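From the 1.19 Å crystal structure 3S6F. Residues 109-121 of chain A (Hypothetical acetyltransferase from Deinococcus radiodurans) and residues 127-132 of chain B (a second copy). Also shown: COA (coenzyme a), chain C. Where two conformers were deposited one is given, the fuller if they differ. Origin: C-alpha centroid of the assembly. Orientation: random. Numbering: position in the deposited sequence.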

# COMPACT_ATOMS: atom_id res chain seq x y z
N ASP A 109 1.17 5.10 4.19
CA ASP A 109 -0.14 4.89 4.74
C ASP A 109 -0.30 3.47 5.27
O ASP A 109 0.33 2.52 4.79
N LEU A 110 -1.18 3.30 6.26
CA LEU A 110 -1.53 1.99 6.79
C LEU A 110 -2.93 2.06 7.39
O LEU A 110 -3.43 3.14 7.65
N SER A 111 -3.53 0.90 7.55
CA SER A 111 -4.86 0.74 8.17
C SER A 111 -4.76 0.18 9.56
O SER A 111 -3.92 -0.69 9.84
N CYS A 112 -5.64 0.62 10.45
CA CYS A 112 -5.68 0.02 11.78
C CYS A 112 -7.03 0.19 12.45
O CYS A 112 -7.84 1.02 12.06
N ASP A 113 -7.19 -0.55 13.53
CA ASP A 113 -8.38 -0.45 14.36
C ASP A 113 -8.22 0.67 15.39
O ASP A 113 -7.13 1.24 15.59
N ASP A 114 -9.31 1.02 16.05
CA ASP A 114 -9.25 2.12 16.99
C ASP A 114 -8.23 1.95 18.13
O ASP A 114 -7.56 2.89 18.52
N ASP A 115 -8.07 0.72 18.61
CA ASP A 115 -7.26 0.46 19.80
C ASP A 115 -5.79 0.82 19.64
O ASP A 115 -5.12 1.20 20.60
N VAL A 116 -5.25 0.71 18.41
CA VAL A 116 -3.83 0.94 18.17
C VAL A 116 -3.54 2.35 17.58
O VAL A 116 -2.39 2.72 17.32
N VAL A 117 -4.58 3.16 17.40
CA VAL A 117 -4.38 4.52 16.95
C VAL A 117 -3.31 5.27 17.76
O VAL A 117 -2.44 5.92 17.19
N PRO A 118 -3.37 5.21 19.13
CA PRO A 118 -2.36 5.97 19.86
C PRO A 118 -0.91 5.53 19.62
O PRO A 118 -0.02 6.36 19.58
N PHE A 119 -0.70 4.24 19.38
CA PHE A 119 0.63 3.74 19.05
C PHE A 119 1.18 4.48 17.82
O PHE A 119 2.34 4.87 17.78
N TYR A 120 0.34 4.61 16.81
CA TYR A 120 0.75 5.26 15.58
C TYR A 120 0.83 6.79 15.71
O TYR A 120 1.72 7.42 15.13
N GLU A 121 -0.06 7.39 16.50
CA GLU A 121 0.01 8.84 16.71
C GLU A 121 1.32 9.21 17.40
O GLU A 121 1.94 10.23 17.06
N ARG B 127 -14.86 0.78 6.36
CA ARG B 127 -14.17 1.93 6.87
C ARG B 127 -13.44 1.62 8.18
O ARG B 127 -14.06 1.08 9.12
N ALA B 128 -12.16 1.97 8.26
CA ALA B 128 -11.37 1.87 9.48
C ALA B 128 -10.50 3.14 9.57
O ALA B 128 -10.79 4.15 8.90
N ASN B 129 -9.42 3.10 10.35
CA ASN B 129 -8.54 4.25 10.48
C ASN B 129 -7.38 4.13 9.50
O ASN B 129 -6.72 3.09 9.48
N ALA B 130 -7.10 5.19 8.76
CA ALA B 130 -5.85 5.30 7.96
C ALA B 130 -4.88 6.14 8.77
O ALA B 130 -5.17 7.31 9.07
N MSE B 131 -3.75 5.57 9.14
CA MSE B 131 -2.68 6.34 9.76
C MSE B 131 -1.68 6.64 8.66
O MSE B 131 -1.33 5.77 7.86
N PHE B 132 -1.24 7.88 8.58
CA PHE B 132 -0.45 8.32 7.45
C PHE B 132 0.57 9.38 7.76
O PHE B 132 0.48 10.11 8.75

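How does the chain B strand begin its run along chain A? Arg B127, extended with chi1 to chi3 all t, lies out of reach, and its NE and NH2 are hydrogen-bonded elsewhere in the structure. Contact starts at Ala B128, whose CB points toward chain A and rests 3.7 Å from the backbone O of Cys A112. From here the two strands run antiparallel, pairing Cys A112 with Asn B129 and Leu A110 with Met B131 through backbone hydrogen bonds.

What does Asn B129 do beyond its place in the ladder? Its backbone N and O both bond to Cys A112, N to O at 3.1 Å and O to N at 2.9 Å. With chi1 m (-56°), the side chain carries its amide along chain A past the end of the strand, where ND2 donates twice: to Cys A112 O at 3.1 Å and, almost straight at 173°, to Asp A114 OD1 at 2.8 Å. Asp A114, itself m, has a CA-to-CB bond that points sideways, but its carboxylate comes nearer to meet the amide. One asparagine thus ties the strand end to Asp A114 two residues on, while its OD1 is satisfied elsewhere in the structure.

Where do the side chains of Ala B130 and Met B131 go? They take opposite faces of the sheet. Ala B130 shares its face with Ser A111, and little of it is covered by chain A. Met B131, a selenomethionine, enters the face of Leu A110 and Cys A112 and has the largest area covered in either stretch. All three of its chi angles are m, a folded chain that fits between strand and helix. Leu A110 (p, p) brings CD1 to 3.8 Å from Met B131 CB, and Cys A112 (p) sets SG 3.5 Å from Met B131 CG. From the helix, Tyr A120 CB lies 3.8 Å from Met B131 CG, Val A117 CG2 (chi1 t) is 4.1 Å from SE of Met B131, and Glu A121 CG is 3.7 Å from its CE.

How does the contact end, and where is the coenzyme? Phe B132 (chi1 p) shares a face with Asp A109 (m), whose OD2 lies 3.5 Å from Phe B132 CB, but the end of the phenylalanine leads away. The coenzyme lies beside Asp A115, Phe A119 and Tyr A120 of chain A: the CA-to-CB bond of Tyr A120 points toward chain B, but the end of its side chain leads away, with Tyr A120 OH 3.5 Å from COA C3P, and Asp A115 OD2 accepts a weak hydrogen bond from COA N6A at 3.1 Å.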

# COMPACT_ATOMS: atom_id res chain seq x y z
CB ASP A 109 -1.24 5.11 3.66
CG ASP A 109 -1.30 6.54 3.13
OD1 ASP A 109 -0.33 6.99 2.46
OD2 ASP A 109 -2.31 7.21 3.35
CB LEU A 110 -0.49 1.49 7.82
CG LEU A 110 -0.34 2.35 9.08
CD1 LEU A 110 -1.31 1.91 10.20
CD2 LEU A 110 1.11 2.29 9.56
CB SER A 111 -5.75 -0.18 7.34
OG SER A 111 -5.88 0.32 6.01
CB CYS A 112 -4.54 0.56 12.65
SG CYS A 112 -4.78 2.24 13.24
CB ASP A 113 -8.67 -1.81 15.00
CG ASP A 113 -9.20 -2.82 13.99
OD1 ASP A 113 -10.09 -2.45 13.19
OD2 ASP A 113 -8.70 -3.97 13.97
CB ASP A 114 -10.63 2.34 17.64
CG ASP A 114 -11.66 2.96 16.68
OD1 ASP A 114 -11.31 3.42 15.56
OD2 ASP A 114 -12.86 3.00 17.05
CB ASP A 115 -7.43 -1.00 20.30
CG ASP A 115 -6.93 -2.06 19.31
OD1 ASP A 115 -6.73 -1.76 18.11
OD2 ASP A 115 -6.77 -3.23 19.72
CB VAL A 116 -3.29 -0.21 17.30
CG1 VAL A 116 -3.73 -0.03 15.90
CG2 VAL A 116 -1.79 -0.31 17.39
CB VAL A 117 -5.72 5.26 16.84
CG1 VAL A 117 -5.46 6.76 16.67
CG2 VAL A 117 -6.53 4.71 15.67
CB PRO A 118 -2.78 5.79 21.35
CG PRO A 118 -4.23 5.47 21.29
CD PRO A 118 -4.43 4.70 20.00
CB PHE A 119 0.55 2.23 18.82
CG PHE A 119 1.78 1.64 18.19
CD1 PHE A 119 2.85 1.26 18.96
CD2 PHE A 119 1.88 1.43 16.83
CE1 PHE A 119 4.02 0.76 18.40
CE2 PHE A 119 3.06 0.92 16.31
CZ PHE A 119 4.10 0.57 17.03
CB TYR A 120 -0.16 4.86 14.42
CG TYR A 120 -0.02 3.41 14.04
CD1 TYR A 120 1.14 2.96 13.44
CD2 TYR A 120 -1.04 2.50 14.26
CE1 TYR A 120 1.32 1.62 13.09
CE2 TYR A 120 -0.88 1.15 13.89
CZ TYR A 120 0.29 0.72 13.31
OH TYR A 120 0.45 -0.59 12.91
CB GLU A 121 -1.19 9.34 17.50
CG GLU A 121 -2.44 9.31 16.62
CD GLU A 121 -3.71 9.79 17.28
OE1 GLU A 121 -3.83 9.59 18.52
OE2 GLU A 121 -4.60 10.30 16.54
CB ARG B 127 -15.23 3.01 7.10
CG ARG B 127 -14.75 4.38 7.35
CD ARG B 127 -15.96 5.37 7.53
NE ARG B 127 -15.49 6.74 7.74
CZ ARG B 127 -16.28 7.80 7.81
NH1 ARG B 127 -17.60 7.67 7.71
NH2 ARG B 127 -15.75 9.00 8.00
CB ALA B 128 -10.50 0.57 9.52
CB ASN B 129 -7.97 4.34 11.88
CG ASN B 129 -9.03 4.38 12.95
OD1 ASN B 129 -9.70 5.40 13.10
ND2 ASN B 129 -9.23 3.29 13.63
CB ALA B 130 -6.10 5.94 6.61
CB MSE B 131 -2.01 5.54 10.87
CG MSE B 131 -2.97 4.98 11.90
SE MSE B 131 -4.13 6.31 12.75
CE MSE B 131 -2.75 7.56 13.39
CB PHE B 132 -1.37 8.77 6.30
CG PHE B 132 -2.05 10.09 6.55
CD1 PHE B 132 -3.24 10.15 7.26
CD2 PHE B 132 -1.48 11.28 6.13
CE1 PHE B 132 -3.85 11.37 7.55
CE2 PHE B 132 -2.08 12.50 6.40
CZ PHE B 132 -3.26 12.54 7.12
N1A COA C . -4.48 -1.65 22.56
C2A COA C . -4.05 -0.54 23.26
N3A COA C . -2.75 -0.09 23.19
C4A COA C . -1.88 -0.79 22.42
C5A COA C . -2.28 -1.93 21.72
C6A COA C . -3.61 -2.35 21.77
N6A COA C . -4.05 -3.41 21.09
N7A COA C . -1.19 -2.40 21.06
C8A COA C . -0.15 -1.59 21.34
N9A COA C . -0.55 -0.60 22.18
C1B COA C . 0.26 0.51 22.68
C2B COA C . 0.38 0.50 24.20
O2B COA C . 0.45 1.84 24.58
C3B COA C . 1.72 -0.16 24.49
O3B COA C . 2.28 0.20 25.74
P3B COA C . 2.11 -0.77 27.03
O7A COA C . 0.62 -0.91 27.26
O8A COA C . 2.73 -2.11 26.69
O9A COA C . 2.82 -0.06 28.15
C4B COA C . 2.51 0.36 23.30
O4B COA C . 1.58 0.41 22.22
C5B COA C . 3.69 -0.52 22.94
O5B COA C . 4.55 0.20 22.07
P1A COA C . 5.95 -0.49 21.67
O1A COA C . 6.67 0.54 20.87
O2A COA C . 6.66 -1.09 22.85
O3A COA C . 5.44 -1.60 20.66
P2A COA C . 5.31 -3.19 20.87
O4A COA C . 4.58 -3.47 22.13
O5A COA C . 6.67 -3.78 20.70
O6A COA C . 4.46 -3.54 19.58
CBP COA C . 2.38 -3.74 18.41
CCP COA C . 3.24 -2.86 19.31
CDP COA C . 3.16 -4.06 17.12
CEP COA C . 1.09 -2.99 18.05
CAP COA C . 2.08 -5.01 19.23
OAP COA C . 1.16 -4.74 20.27
C9P COA C . 1.50 -6.09 18.35
O9P COA C . 2.29 -6.91 17.67
N8P COA C . 0.18 -6.27 18.29
C7P COA C . -0.43 -7.29 17.45
C6P COA C . -0.44 -6.95 15.95
C5P COA C . -0.91 -5.54 15.74
O5P COA C . -1.93 -5.15 16.31
N4P COA C . -0.17 -4.80 14.90
C3P COA C . -0.61 -3.53 14.38
C2P COA C . -1.02 -3.72 12.92
S1P COA C . -2.56 -4.68 12.74